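Histidine acid phosphatase (Hafnia alvei, PDB 4ARU) is a histidine acid phosphatase, a member of branch 2 of the histidine phosphatase superfamily. Local coordinates at residues Gly61-Glu66 / Leu368-Pro373; Gln159-Ser164 / Leu249-Asn254; Val171-Lys176 / Trp237-Thr242; Leu226-Gly231 / Gln361-Ala366. All blocks are in the same frame, centred on the assembly; numbering follows the deposited sequence. Where two conformers were deposited one is given.

From the N terminus, helix 51-70 supplies the first half of contact 1, whose loop closes only at 368-373, just before strand 375-378; the other three contacts are nested inside that loop. Helix 162-172 is used twice: its start meets helix 243-262 in contact 2, and its end meets the loop 237-242 in contact 3, which is nested in contact 2 and touches it where L249 packs on I240. Contact 4 begins at the end of helix 213-229 and closes on helix 359-363, crossing contacts 2 and 3. It thus joins the mainly helical region to the chain flanking the large mixed sheet, and reaches contact 1 through Q361 and P373.

Contact 1: residues Gly61-Glu66 / Leu368-Pro373; sequences GGFYRE and LTLQHP
The F63 ring meets the 368-373 loop with its edge: T369 O lies in the ring plane, 3.7 Å from CE1. P373 CB reaches the same ring atom obliquely, 3.6 Å from F63 CE1, while L370 CD2 comes in at a slant a little farther off. A chi1 of 177° sets CG anti to the backbone N, and the ring lies against the loop; nearer the helix, F63 CB packs on L368 CB at 3.8 Å. The other flat group is the carboxylate of E66. L370 N donates a nearly straight bond to E66 OE1 (2.9 Å, 167° at the hydrogen), approaching from well above the carboxylate plane. The second oxygen, OE2, sits against the CB and CG2 of T369, the two side chains running side by side. Water 1 donates to E66 OE1 and accepts from Q371 N, whereas water 2 lies 2.8 Å from both E66 OE2 and L368 O. Within the loop, T369 OG1 accepts from H372 N in an ST motif. Chemically, a buried phenylalanine lies beside a partly exposed, water-assisted carboxylate; the backbone N-H of L370 and the water bound to Q371 N would both be expected to favour the ionised form of E66.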
loop_
_atom_site.group_PDB
_atom_site.type_symbol
_atom_site.label_atom_id
_atom_site.label_comp_id
_atom_site.label_asym_id
_atom_site.label_seq_id
_atom_site.Cartn_x
_atom_site.Cartn_y
_atom_site.Cartn_z
ATOM N N GLY A 61 7.642 -1.470 -13.600
ATOM C CA GLY A 61 8.435 -2.675 -13.914
ATOM C C GLY A 61 9.695 -2.324 -14.681
ATOM O O GLY A 61 10.764 -2.861 -14.393
ATOM N N GLY A 62 9.569 -1.472 -15.686
ATOM C CA GLY A 62 10.720 -0.991 -16.483
ATOM C C GLY A 62 11.721 -0.259 -15.614
ATOM O O GLY A 62 12.921 -0.390 -15.829
ATOM N N PHE A 63 11.245 0.526 -14.668
ATOM C CA PHE A 63 12.155 1.235 -13.766
ATOM C C PHE A 63 12.906 0.236 -12.888
ATOM O O PHE A 63 14.138 0.317 -12.738
ATOM C CB PHE A 63 11.387 2.220 -12.893
ATOM C CG PHE A 63 12.277 2.913 -11.889
ATOM C CD1 PHE A 63 13.211 3.856 -12.319
ATOM C CD2 PHE A 63 12.256 2.540 -10.554
ATOM C CE1 PHE A 63 14.071 4.477 -11.400
ATOM C CE2 PHE A 63 13.111 3.141 -9.641
ATOM C CZ PHE A 63 14.016 4.109 -10.083
ATOM N N TYR A 64 12.176 -0.712 -12.327
ATOM C CA TYR A 64 12.788 -1.758 -11.524
ATOM C C TYR A 64 13.835 -2.532 -12.317
ATOM O O TYR A 64 14.922 -2.841 -11.802
ATOM C CB TYR A 64 11.749 -2.748 -10.968
ATOM C CG TYR A 64 10.828 -2.249 -9.890
ATOM C CD1 TYR A 64 11.302 -1.706 -8.708
ATOM C CD2 TYR A 64 9.452 -2.357 -10.054
ATOM C CE1 TYR A 64 10.387 -1.251 -7.738
ATOM C CE2 TYR A 64 8.561 -1.926 -9.080
ATOM C CZ TYR A 64 9.033 -1.351 -7.963
ATOM O OH TYR A 64 8.034 -0.964 -7.033
ATOM N N ARG A 65 13.539 -2.817 -13.579
ATOM C CA ARG A 65 14.526 -3.472 -14.447
ATOM C C ARG A 65 15.816 -2.668 -14.516
ATOM O O ARG A 65 16.906 -3.215 -14.303
ATOM C CB ARG A 65 13.967 -3.748 -15.857
ATOM C CG ARG A 65 14.959 -4.397 -16.815
ATOM C CD ARG A 65 15.548 -5.658 -16.180
ATOM N NE ARG A 65 16.481 -6.411 -17.030
ATOM C CZ ARG A 65 16.120 -7.268 -17.994
ATOM N NH1 ARG A 65 14.842 -7.517 -18.269
ATOM N NH2 ARG A 65 17.059 -7.896 -18.695
ATOM N N GLU A 66 15.712 -1.361 -14.770
ATOM C CA GLU A 66 16.902 -0.537 -14.909
ATOM C C GLU A 66 17.652 -0.484 -13.580
ATOM O O GLU A 66 18.886 -0.561 -13.605
ATOM C CB GLU A 66 16.561 0.879 -15.338
ATOM C CG GLU A 66 16.077 1.040 -16.757
ATOM C CD GLU A 66 16.226 2.465 -17.320
ATOM O OE1 GLU A 66 17.090 3.253 -16.885
ATOM O OE2 GLU A 66 15.474 2.785 -18.265
ATOM N N LEU A 368 9.756 6.098 -16.772
ATOM C CA LEU A 368 10.574 6.052 -15.587
ATOM C C LEU A 368 11.889 5.366 -15.934
ATOM O O LEU A 368 11.884 4.206 -16.354
ATOM C CB LEU A 368 9.868 5.286 -14.507
ATOM C CG LEU A 368 8.483 5.744 -14.108
ATOM C CD1 LEU A 368 7.909 4.742 -13.122
ATOM C CD2 LEU A 368 8.470 7.145 -13.488
ATOM N N THR A 369 12.997 6.066 -15.758
ATOM C CA THR A 369 14.308 5.548 -16.143
ATOM C C THR A 369 15.290 5.949 -15.039
ATOM O O THR A 369 14.955 6.715 -14.168
ATOM C CB THR A 369 14.764 6.165 -17.477
ATOM O OG1 THR A 369 14.997 7.565 -17.280
ATOM C CG2 THR A 369 13.796 5.937 -18.645
ATOM N N LEU A 370 16.540 5.474 -15.082
ATOM C CA LEU A 370 17.504 5.950 -14.083
ATOM C C LEU A 370 17.744 7.448 -14.190
ATOM O O LEU A 370 17.965 8.109 -13.163
ATOM C CB LEU A 370 18.810 5.138 -14.132
ATOM C CG LEU A 370 18.656 3.685 -13.586
ATOM C CD1 LEU A 370 20.061 3.155 -13.407
ATOM C CD2 LEU A 370 17.874 3.597 -12.315
ATOM N N GLN A 371 17.673 7.972 -15.405
ATOM C CA GLN A 371 17.868 9.422 -15.664
ATOM C C GLN A 371 16.655 10.214 -15.208
ATOM O O GLN A 371 16.824 11.344 -14.785
ATOM C CB GLN A 371 18.175 9.737 -17.146
ATOM C CG GLN A 371 19.505 9.202 -17.689
ATOM C CD GLN A 371 20.737 10.001 -17.244
ATOM O OE1 GLN A 371 20.823 10.466 -16.091
ATOM N NE2 GLN A 371 21.710 10.150 -18.157
ATOM N N HIS A 372 15.468 9.597 -15.261
ATOM C CA HIS A 372 14.197 10.236 -14.895
ATOM C C HIS A 372 13.429 9.301 -14.001
ATOM O O HIS A 372 12.484 8.650 -14.447
ATOM C CB HIS A 372 13.415 10.670 -16.145
ATOM C CG HIS A 372 14.134 11.698 -16.931
ATOM N ND1 HIS A 372 14.938 11.410 -18.009
ATOM C CD2 HIS A 372 14.285 13.023 -16.698
ATOM C CE1 HIS A 372 15.504 12.515 -18.443
ATOM N NE2 HIS A 372 15.118 13.508 -17.656
ATOM N N PRO A 373 13.846 9.196 -12.736
ATOM C CA PRO A 373 13.468 8.061 -11.960
ATOM C C PRO A 373 12.097 8.169 -11.272
ATOM O O PRO A 373 11.583 9.258 -11.054
ATOM C CB PRO A 373 14.594 7.985 -10.887
ATOM C CG PRO A 373 15.059 9.387 -10.742
ATOM C CD PRO A 373 14.965 9.955 -12.119
HETATM O O HOH W 1 18.307 6.039 -17.737
HETATM O O HOH W 2 12.702 2.181 -18.096
#

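Contact 2: residues Gln159-Ser164 / Leu249-Asn254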
loop_
_atom_site.group_PDB
_atom_site.type_symbol
_atom_site.label_atom_id
_atom_site.label_comp_id
_atom_site.label_asym_id
_atom_site.label_seq_id
_atom_site.Cartn_x
_atom_site.Cartn_y
_atom_site.Cartn_z
ATOM N N GLN A 159 -12.790 16.840 14.993
ATOM C CA GLN A 159 -12.286 18.119 15.484
ATOM C C GLN A 159 -10.816 18.368 15.163
ATOM O O GLN A 159 -10.377 19.534 15.245
ATOM C CB GLN A 159 -12.579 18.267 16.968
ATOM C CG GLN A 159 -14.071 18.300 17.312
ATOM C CD GLN A 159 -14.943 19.099 16.325
ATOM O OE1 GLN A 159 -15.857 18.540 15.669
ATOM N NE2 GLN A 159 -14.645 20.383 16.166
ATOM N N ARG A 160 -10.094 17.307 14.848
ATOM C CA ARG A 160 -8.688 17.375 14.483
ATOM C C ARG A 160 -8.519 17.838 13.040
ATOM O O ARG A 160 -7.433 18.270 12.633
ATOM C CB ARG A 160 -8.020 16.002 14.679
ATOM C CG ARG A 160 -6.564 15.907 14.273
ATOM C CD ARG A 160 -5.990 14.595 14.709
ATOM N NE ARG A 160 -5.895 14.502 16.158
ATOM C CZ ARG A 160 -5.589 13.393 16.816
ATOM N NH1 ARG A 160 -5.429 12.231 16.143
ATOM N NH2 ARG A 160 -5.468 13.456 18.153
ATOM N N TYR A 161 -9.565 17.712 12.242
ATOM C CA TYR A 161 -9.477 17.892 10.790
ATOM C C TYR A 161 -10.500 18.867 10.238
ATOM O O TYR A 161 -11.017 18.676 9.127
ATOM C CB TYR A 161 -9.600 16.528 10.086
ATOM C CG TYR A 161 -8.519 15.585 10.470
ATOM C CD1 TYR A 161 -7.224 15.771 10.046
ATOM C CD2 TYR A 161 -8.787 14.529 11.305
ATOM C CE1 TYR A 161 -6.208 14.888 10.427
ATOM C CE2 TYR A 161 -7.797 13.657 11.721
ATOM C CZ TYR A 161 -6.504 13.837 11.281
ATOM O OH TYR A 161 -5.459 13.033 11.701
ATOM N N GLN A 162 -10.772 19.947 10.954
ATOM C CA GLN A 162 -11.799 20.870 10.542
ATOM C C GLN A 162 -11.549 21.485 9.171
ATOM O O GLN A 162 -12.459 21.496 8.336
ATOM C CB GLN A 162 -12.028 21.896 11.634
ATOM C CG GLN A 162 -12.755 21.278 12.837
ATOM C CD GLN A 162 -14.143 20.650 12.472
ATOM O OE1 GLN A 162 -14.326 19.420 12.376
ATOM N NE2 GLN A 162 -15.130 21.531 12.262
ATOM N N ALA A 163 -10.346 21.954 8.896
ATOM C CA ALA A 163 -10.074 22.567 7.584
ATOM C C ALA A 163 -10.204 21.599 6.407
ATOM O O ALA A 163 -10.781 21.905 5.365
ATOM C CB ALA A 163 -8.695 23.202 7.588
ATOM N N SER A 164 -9.677 20.398 6.570
ATOM C CA SER A 164 -9.715 19.379 5.541
ATOM C C SER A 164 -11.146 18.918 5.271
ATOM O O SER A 164 -11.561 18.740 4.111
ATOM C CB SER A 164 -8.836 18.204 5.944
ATOM O OG SER A 164 -7.468 18.577 5.960
ATOM N N LEU A 249 -6.799 17.239 1.336
ATOM C CA LEU A 249 -7.758 16.141 1.200
ATOM C C LEU A 249 -7.135 14.781 1.528
ATOM O O LEU A 249 -7.717 13.930 2.235
ATOM C CB LEU A 249 -8.305 16.108 -0.215
ATOM C CG LEU A 249 -9.104 17.325 -0.657
ATOM C CD1 LEU A 249 -9.387 17.331 -2.180
ATOM C CD2 LEU A 249 -10.393 17.448 0.172
ATOM N N LEU A 250 -5.917 14.549 1.051
ATOM C CA LEU A 250 -5.289 13.240 1.295
ATOM C C LEU A 250 -4.836 13.101 2.743
ATOM O O LEU A 250 -4.685 11.985 3.197
ATOM C CB LEU A 250 -4.132 12.994 0.293
ATOM C CG LEU A 250 -4.538 12.245 -1.010
ATOM C CD1 LEU A 250 -5.112 10.828 -0.807
ATOM C CD2 LEU A 250 -5.477 13.101 -1.830
ATOM N N LYS A 251 -4.716 14.204 3.472
ATOM C CA LYS A 251 -4.443 14.148 4.913
ATOM C C LYS A 251 -5.491 13.284 5.608
ATOM O O LYS A 251 -5.192 12.466 6.489
ATOM C CB LYS A 251 -4.449 15.560 5.492
ATOM C CG LYS A 251 -4.167 15.577 6.977
ATOM C CD LYS A 251 -3.810 16.952 7.522
ATOM C CE LYS A 251 -4.792 17.991 7.124
ATOM N NZ LYS A 251 -4.478 19.241 7.872
ATOM N N LEU A 252 -6.727 13.377 5.166
ATOM C CA LEU A 252 -7.807 12.593 5.755
ATOM C C LEU A 252 -7.635 11.119 5.455
ATOM O O LEU A 252 -7.874 10.263 6.297
ATOM C CB LEU A 252 -9.164 13.067 5.217
ATOM C CG LEU A 252 -9.524 14.510 5.601
ATOM C CD1 LEU A 252 -10.565 15.109 4.649
ATOM C CD2 LEU A 252 -10.046 14.562 7.019
ATOM N N HIS A 253 -7.223 10.806 4.228
ATOM C CA HIS A 253 -7.004 9.432 3.854
ATOM C C HIS A 253 -5.832 8.857 4.633
ATOM O O HIS A 253 -5.925 7.746 5.140
ATOM C CB HIS A 253 -6.745 9.417 2.349
ATOM C CG HIS A 253 -6.360 8.076 1.816
ATOM N ND1 HIS A 253 -7.280 7.085 1.552
ATOM C CD2 HIS A 253 -5.158 7.579 1.451
ATOM C CE1 HIS A 253 -6.661 6.019 1.082
ATOM N NE2 HIS A 253 -5.376 6.297 0.998
ATOM N N ASN A 254 -4.722 9.598 4.730
ATOM C CA ASN A 254 -3.567 9.069 5.439
ATOM C C ASN A 254 -3.859 8.893 6.922
ATOM O O ASN A 254 -3.371 7.955 7.551
ATOM C CB ASN A 254 -2.363 9.944 5.215
ATOM C CG ASN A 254 -1.905 9.924 3.772
ATOM O OD1 ASN A 254 -1.979 8.881 3.085
ATOM N ND2 ASN A 254 -1.410 11.053 3.296
HETATM O O HOH W 3 -5.098 18.596 10.802
HETATM O O HOH W 4 -7.527 19.635 8.651
#
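S164 and L252 meet at the centre of this contact through carbon atoms, with S164 CB 3.8 Å from L252 CG and equally close to the CD1 branch. The other branch of L252, CD2, reaches Y161, lying 3.7 Å from Y161 CB and slightly farther from the root of the ring; the two side chains slide past each other in opposite directions. K251 crosses the tyrosine obliquely through its CG, then bends at chi3 (51°), which places CE. The lysine is tied to the other segment through solvent: NZ donates to water 3, which donates to R160 O, and to water 4, which accepts from S164 N. Farther out, in the conformer described, S164 OG is hydrogen-bonded to S248 OG, from the lysine's own helix. R160 CG lies 3.6 Å above one face of the Y161 ring, toward its rim, and its guanidinium is held by A150 O. V214 and A217 of helix 213-229 pack against Y161 and L252, respectively. Y161 occupies the N-cap position of helix 162-172, so the contact sets the first turn of that helix on helix 243-262, a helix-helix contact centred on L252 and edged by a solvated lysine in the helical part of this histidine acid phosphatase.

Contact 3: residues Val171-Lys176 / Trp237-Thr242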
loop_
_atom_site.group_PDB
_atom_site.type_symbol
_atom_site.label_atom_id
_atom_site.label_comp_id
_atom_site.label_asym_id
_atom_site.label_seq_id
_atom_site.Cartn_x
_atom_site.Cartn_y
_atom_site.Cartn_z
ATOM N N VAL A 171 -15.510 20.874 -2.138
ATOM C CA VAL A 171 -15.233 20.119 -3.370
ATOM C C VAL A 171 -16.472 19.322 -3.812
ATOM O O VAL A 171 -16.787 19.270 -5.004
ATOM C CB VAL A 171 -14.033 19.174 -3.148
ATOM C CG1 VAL A 171 -13.924 18.120 -4.249
ATOM C CG2 VAL A 171 -12.751 19.982 -2.992
ATOM N N LEU A 172 -17.171 18.735 -2.848
ATOM C CA LEU A 172 -18.410 18.026 -3.110
ATOM C C LEU A 172 -19.584 18.931 -3.397
ATOM O O LEU A 172 -20.572 18.471 -3.968
ATOM C CB LEU A 172 -18.792 17.170 -1.866
ATOM C CG LEU A 172 -17.815 16.055 -1.553
ATOM C CD1 LEU A 172 -18.216 15.507 -0.212
ATOM C CD2 LEU A 172 -17.824 14.966 -2.622
ATOM N N ASP A 173 -19.543 20.214 -3.003
ATOM C CA ASP A 173 -20.786 21.006 -2.885
ATOM C C ASP A 173 -21.805 20.315 -2.010
ATOM O O ASP A 173 -23.010 20.298 -2.273
ATOM C CB ASP A 173 -21.348 21.367 -4.266
ATOM C CG ASP A 173 -20.456 22.365 -4.994
ATOM O OD1 ASP A 173 -20.429 23.511 -4.518
ATOM O OD2 ASP A 173 -19.777 22.051 -6.015
ATOM N N PHE A 174 -21.289 19.765 -0.899
ATOM C CA PHE A 174 -22.101 19.020 0.057
ATOM C C PHE A 174 -23.383 19.744 0.491
ATOM O O PHE A 174 -24.441 19.128 0.598
ATOM C CB PHE A 174 -21.239 18.575 1.262
ATOM C CG PHE A 174 -22.032 17.907 2.382
ATOM C CD1 PHE A 174 -22.484 16.590 2.261
ATOM C CD2 PHE A 174 -22.281 18.574 3.556
ATOM C CE1 PHE A 174 -23.189 16.002 3.294
ATOM C CE2 PHE A 174 -22.986 17.976 4.587
ATOM C CZ PHE A 174 -23.426 16.689 4.453
ATOM N N PRO A 175 -23.302 21.045 0.788
ATOM C CA PRO A 175 -24.509 21.700 1.297
ATOM C C PRO A 175 -25.690 21.684 0.302
ATOM O O PRO A 175 -26.856 21.812 0.725
ATOM C CB PRO A 175 -24.033 23.137 1.569
ATOM C CG PRO A 175 -22.568 23.012 1.819
ATOM C CD PRO A 175 -22.110 21.926 0.906
ATOM N N LYS A 176 -25.371 21.534 -0.984
ATOM C CA LYS A 176 -26.396 21.453 -2.023
ATOM C C LYS A 176 -26.759 20.026 -2.407
ATOM O O LYS A 176 -27.500 19.839 -3.380
ATOM C CB LYS A 176 -25.929 22.176 -3.279
ATOM C CG LYS A 176 -25.682 23.665 -3.086
ATOM C CD LYS A 176 -24.759 24.114 -4.201
ATOM C CE LYS A 176 -24.593 25.621 -4.326
ATOM N NZ LYS A 176 -23.450 25.850 -5.269
ATOM N N TRP A 237 -14.964 17.042 -10.354
ATOM C CA TRP A 237 -15.778 18.079 -10.988
ATOM C C TRP A 237 -15.076 19.417 -11.216
ATOM O O TRP A 237 -15.697 20.473 -11.219
ATOM C CB TRP A 237 -17.129 18.263 -10.262
ATOM C CG TRP A 237 -17.735 16.907 -9.955
ATOM C CD1 TRP A 237 -18.409 16.121 -10.820
ATOM C CD2 TRP A 237 -17.666 16.188 -8.731
ATOM N NE1 TRP A 237 -18.740 14.940 -10.234
ATOM C CE2 TRP A 237 -18.288 14.945 -8.940
ATOM C CE3 TRP A 237 -17.107 16.463 -7.485
ATOM C CZ2 TRP A 237 -18.384 13.982 -7.944
ATOM C CZ3 TRP A 237 -17.211 15.476 -6.497
ATOM C CH2 TRP A 237 -17.858 14.285 -6.736
ATOM N N GLY A 238 -13.766 19.343 -11.392
ATOM C CA GLY A 238 -12.939 20.503 -11.587
ATOM C C GLY A 238 -12.647 21.312 -10.325
ATOM O O GLY A 238 -12.127 22.415 -10.444
ATOM N N ASN A 239 -12.891 20.760 -9.142
ATOM C CA ASN A 239 -12.819 21.513 -7.909
ATOM C C ASN A 239 -11.536 21.387 -7.109
ATOM O O ASN A 239 -11.472 22.001 -6.058
ATOM C CB ASN A 239 -14.010 21.191 -7.040
ATOM C CG ASN A 239 -15.299 21.645 -7.652
ATOM O OD1 ASN A 239 -15.304 22.576 -8.454
ATOM N ND2 ASN A 239 -16.402 20.989 -7.292
ATOM N N ILE A 240 -10.531 20.677 -7.618
ATOM C CA ILE A 240 -9.208 20.608 -6.969
ATOM C C ILE A 240 -8.217 21.340 -7.883
ATOM O O ILE A 240 -8.006 20.956 -9.057
ATOM C CB ILE A 240 -8.762 19.166 -6.672
ATOM C CG1 ILE A 240 -9.812 18.440 -5.865
ATOM C CG2 ILE A 240 -7.427 19.224 -5.938
ATOM C CD1 ILE A 240 -9.516 16.969 -5.735
ATOM N N HIS A 241 -7.663 22.427 -7.365
ATOM C CA HIS A 241 -6.872 23.363 -8.168
ATOM C C HIS A 241 -5.399 23.412 -7.757
ATOM O O HIS A 241 -4.547 23.750 -8.607
ATOM C CB HIS A 241 -7.443 24.789 -8.089
ATOM C CG HIS A 241 -8.808 24.917 -8.681
ATOM N ND1 HIS A 241 -9.950 24.801 -7.926
ATOM C CD2 HIS A 241 -9.214 25.119 -9.956
ATOM C CE1 HIS A 241 -11.007 24.922 -8.707
ATOM N NE2 HIS A 241 -10.589 25.117 -9.943
ATOM N N THR A 242 -5.088 23.088 -6.499
ATOM C CA THR A 242 -3.742 23.332 -5.977
ATOM C C THR A 242 -3.161 22.147 -5.227
ATOM O O THR A 242 -3.839 21.240 -4.769
ATOM C CB THR A 242 -3.721 24.508 -5.011
ATOM O OG1 THR A 242 -4.364 24.116 -3.809
ATOM C CG2 THR A 242 -4.413 25.734 -5.579
#
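V171 and N239 bring the two backbones closest, their CA atoms 5.3 Å apart where the last turn of helix 162-172 passes the loop leading to helix 243-262. The N239 amide makes the one direct hydrogen bond: ND2 donates to V171 O at 2.9 Å, with 156° at the hydrogen. The acceptor lies close to the amide plane, and the donor is tilted 19° from the plane of the carbonyl. A Schellman motif ends the helix here, with D173 at positive phi as its C-prime residue, F174 N bonding S169 O and D173 N bonding S170 O. D173 OD2 stands 3.8 Å from N239 ND2, the carboxylate and amide planes steeply inclined; its hydrogen-bond partner is H37 NE2. V171 O also lies obliquely to the indole, 3.8 Å from W237 CE3. The apolar contact of that ring is with L172, whose CD2 approaches W237 CZ3 obliquely at 4.0 Å. The indole NE1 is bound by Q38 O, while W39 meets the ring edge-to-face. V171 CG2 faces I240 CG1 more loosely, and F224 of helix 213-229 packs against both residues.

Contact 4: residues Leu226-Gly231 / Gln361-Ala366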
loop_
_atom_site.group_PDB
_atom_site.type_symbol
_atom_site.label_atom_id
_atom_site.label_comp_id
_atom_site.label_asym_id
_atom_site.label_seq_id
_atom_site.Cartn_x
_atom_site.Cartn_y
_atom_site.Cartn_z
ATOM N N LEU A 226 -7.356 8.786 -7.648
ATOM C CA LEU A 226 -7.462 7.756 -8.686
ATOM C C LEU A 226 -7.952 8.324 -10.009
ATOM O O LEU A 226 -7.423 7.995 -11.054
ATOM C CB LEU A 226 -8.309 6.563 -8.259
ATOM C CG LEU A 226 -7.753 5.713 -7.121
ATOM C CD1 LEU A 226 -8.777 4.729 -6.517
ATOM C CD2 LEU A 226 -6.558 4.937 -7.615
ATOM N N GLU A 227 -8.936 9.220 -9.962
ATOM C CA GLU A 227 -9.438 9.859 -11.175
ATOM C C GLU A 227 -8.290 10.608 -11.881
ATOM O O GLU A 227 -8.139 10.579 -13.084
ATOM C CB GLU A 227 -10.514 10.880 -10.853
ATOM C CG GLU A 227 -11.840 10.277 -10.352
ATOM C CD GLU A 227 -12.827 11.326 -9.891
ATOM O OE1 GLU A 227 -12.445 12.508 -9.875
ATOM O OE2 GLU A 227 -13.992 10.977 -9.568
ATOM N N HIS A 228 -7.503 11.298 -11.070
ATOM C CA HIS A 228 -6.373 12.045 -11.571
ATOM C C HIS A 228 -5.283 11.166 -12.179
ATOM O O HIS A 228 -4.767 11.427 -13.266
ATOM C CB HIS A 228 -5.822 12.924 -10.455
ATOM C CG HIS A 228 -4.788 13.916 -10.902
ATOM N ND1 HIS A 228 -5.108 15.124 -11.485
ATOM C CD2 HIS A 228 -3.435 13.868 -10.841
ATOM C CE1 HIS A 228 -3.984 15.797 -11.725
ATOM N NE2 HIS A 228 -2.962 15.040 -11.382
ATOM N N ALA A 229 -4.996 10.091 -11.473
ATOM C CA ALA A 229 -4.010 9.125 -11.946
ATOM C C ALA A 229 -4.456 8.380 -13.204
ATOM O O ALA A 229 -3.618 7.981 -14.013
ATOM C CB ALA A 229 -3.749 8.138 -10.850
ATOM N N GLN A 230 -5.772 8.276 -13.398
ATOM C CA GLN A 230 -6.413 7.661 -14.548
ATOM C C GLN A 230 -6.477 8.631 -15.733
ATOM O O GLN A 230 -6.848 8.259 -16.869
ATOM C CB GLN A 230 -7.810 7.188 -14.119
ATOM C CG GLN A 230 -8.671 6.612 -15.230
ATOM C CD GLN A 230 -8.104 5.352 -15.853
ATOM O OE1 GLN A 230 -7.230 4.724 -15.298
ATOM N NE2 GLN A 230 -8.640 4.966 -17.002
ATOM N N GLY A 231 -6.157 9.898 -15.475
ATOM C CA GLY A 231 -6.250 10.896 -16.502
ATOM C C GLY A 231 -7.639 11.250 -16.948
ATOM O O GLY A 231 -7.867 11.738 -18.081
ATOM N N GLN A 361 3.711 11.990 -12.235
ATOM C CA GLN A 361 4.159 10.851 -13.024
ATOM C C GLN A 361 3.004 9.952 -13.388
ATOM O O GLN A 361 2.989 9.355 -14.497
ATOM C CB GLN A 361 5.235 10.071 -12.297
ATOM C CG GLN A 361 6.583 10.783 -12.345
ATOM C CD GLN A 361 7.638 10.157 -11.447
ATOM O OE1 GLN A 361 7.353 9.610 -10.400
ATOM N NE2 GLN A 361 8.913 10.240 -11.878
ATOM N N LEU A 362 2.052 9.791 -12.477
ATOM C CA LEU A 362 0.854 9.037 -12.758
ATOM C C LEU A 362 0.003 9.767 -13.807
ATOM O O LEU A 362 -0.431 9.196 -14.815
ATOM C CB LEU A 362 0.015 8.804 -11.492
ATOM C CG LEU A 362 0.645 7.920 -10.444
ATOM C CD1 LEU A 362 -0.137 8.026 -9.125
ATOM C CD2 LEU A 362 0.798 6.449 -10.848
ATOM N N HIS A 363 -0.288 11.038 -13.560
ATOM C CA HIS A 363 -1.173 11.796 -14.417
ATOM C C HIS A 363 -0.648 11.945 -15.855
ATOM O O HIS A 363 -1.413 11.877 -16.815
ATOM C CB HIS A 363 -1.378 13.187 -13.821
ATOM C CG HIS A 363 -2.396 14.029 -14.522
ATOM N ND1 HIS A 363 -3.750 13.741 -14.558
ATOM C CD2 HIS A 363 -2.252 15.202 -15.159
ATOM C CE1 HIS A 363 -4.378 14.687 -15.236
ATOM N NE2 HIS A 363 -3.489 15.582 -15.622
ATOM N N ASP A 364 0.671 12.117 -15.965
ATOM C CA ASP A 364 1.329 12.277 -17.239
ATOM C C ASP A 364 1.798 10.945 -17.870
ATOM O O ASP A 364 2.346 10.959 -18.972
ATOM C CB ASP A 364 2.525 13.218 -17.059
ATOM C CG ASP A 364 2.119 14.651 -16.722
ATOM O OD1 ASP A 364 0.977 15.056 -16.984
ATOM O OD2 ASP A 364 3.006 15.404 -16.232
ATOM N N GLN A 365 1.677 9.854 -17.127
ATOM C CA GLN A 365 2.193 8.541 -17.574
ATOM C C GLN A 365 3.672 8.638 -17.982
ATOM O O GLN A 365 4.095 8.210 -19.074
ATOM C CB GLN A 365 1.381 7.958 -18.699
ATOM C CG GLN A 365 -0.101 7.879 -18.413
ATOM C CD GLN A 365 -0.833 7.139 -19.490
ATOM O OE1 GLN A 365 -1.043 5.919 -19.385
ATOM N NE2 GLN A 365 -1.188 7.855 -20.565
ATOM N N ALA A 366 4.456 9.246 -17.097
ATOM C CA ALA A 366 5.833 9.529 -17.383
ATOM C C ALA A 366 6.656 8.267 -17.514
ATOM O O ALA A 366 6.617 7.423 -16.615
ATOM C CB ALA A 366 6.422 10.426 -16.289
#
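H363 and H228 stack their imidazoles in an offset parallel pair, joining the ends of two helices, 213-229 and 359-363, each closed by a Schellman motif with G231 and Q365 at positive phi. The ring centroids are 3.8 Å apart and the planes differ by only 9°. The overlap is reciprocal: H363 ND1 sits over the centre of the H228 ring, and H228 CE1 over the centre of the H363 ring. The shortest approach between the side chains is 3.3 Å, from H228 NE2 to H363 CG. Both histidines hold CG anti to the backbone N (chi1 -171° in H228 and -173° in H363), and the two side chains cross at about a right angle. W246 meets the H228 ring edge-to-face, adding an aromatic neighbour from helix 243-262. Beside the stack, A229 packs on L362, its CB 3.9 Å from L362 CB and nearly as close to the CD1 branch of that leucine. R52 of helix 51-70 bridges the two helix ends, donating to A229 O through NE and to H363 O through NH2. The rotation of the H363 ring is set by a nearly straight bond, ND1 to H228 O at 2.8 Å, with the acceptor in the ring plane. H228 O also accepts from G231 N of the Schellman turn, and the two donors reach that oxygen from opposite faces of its carbonyl plane.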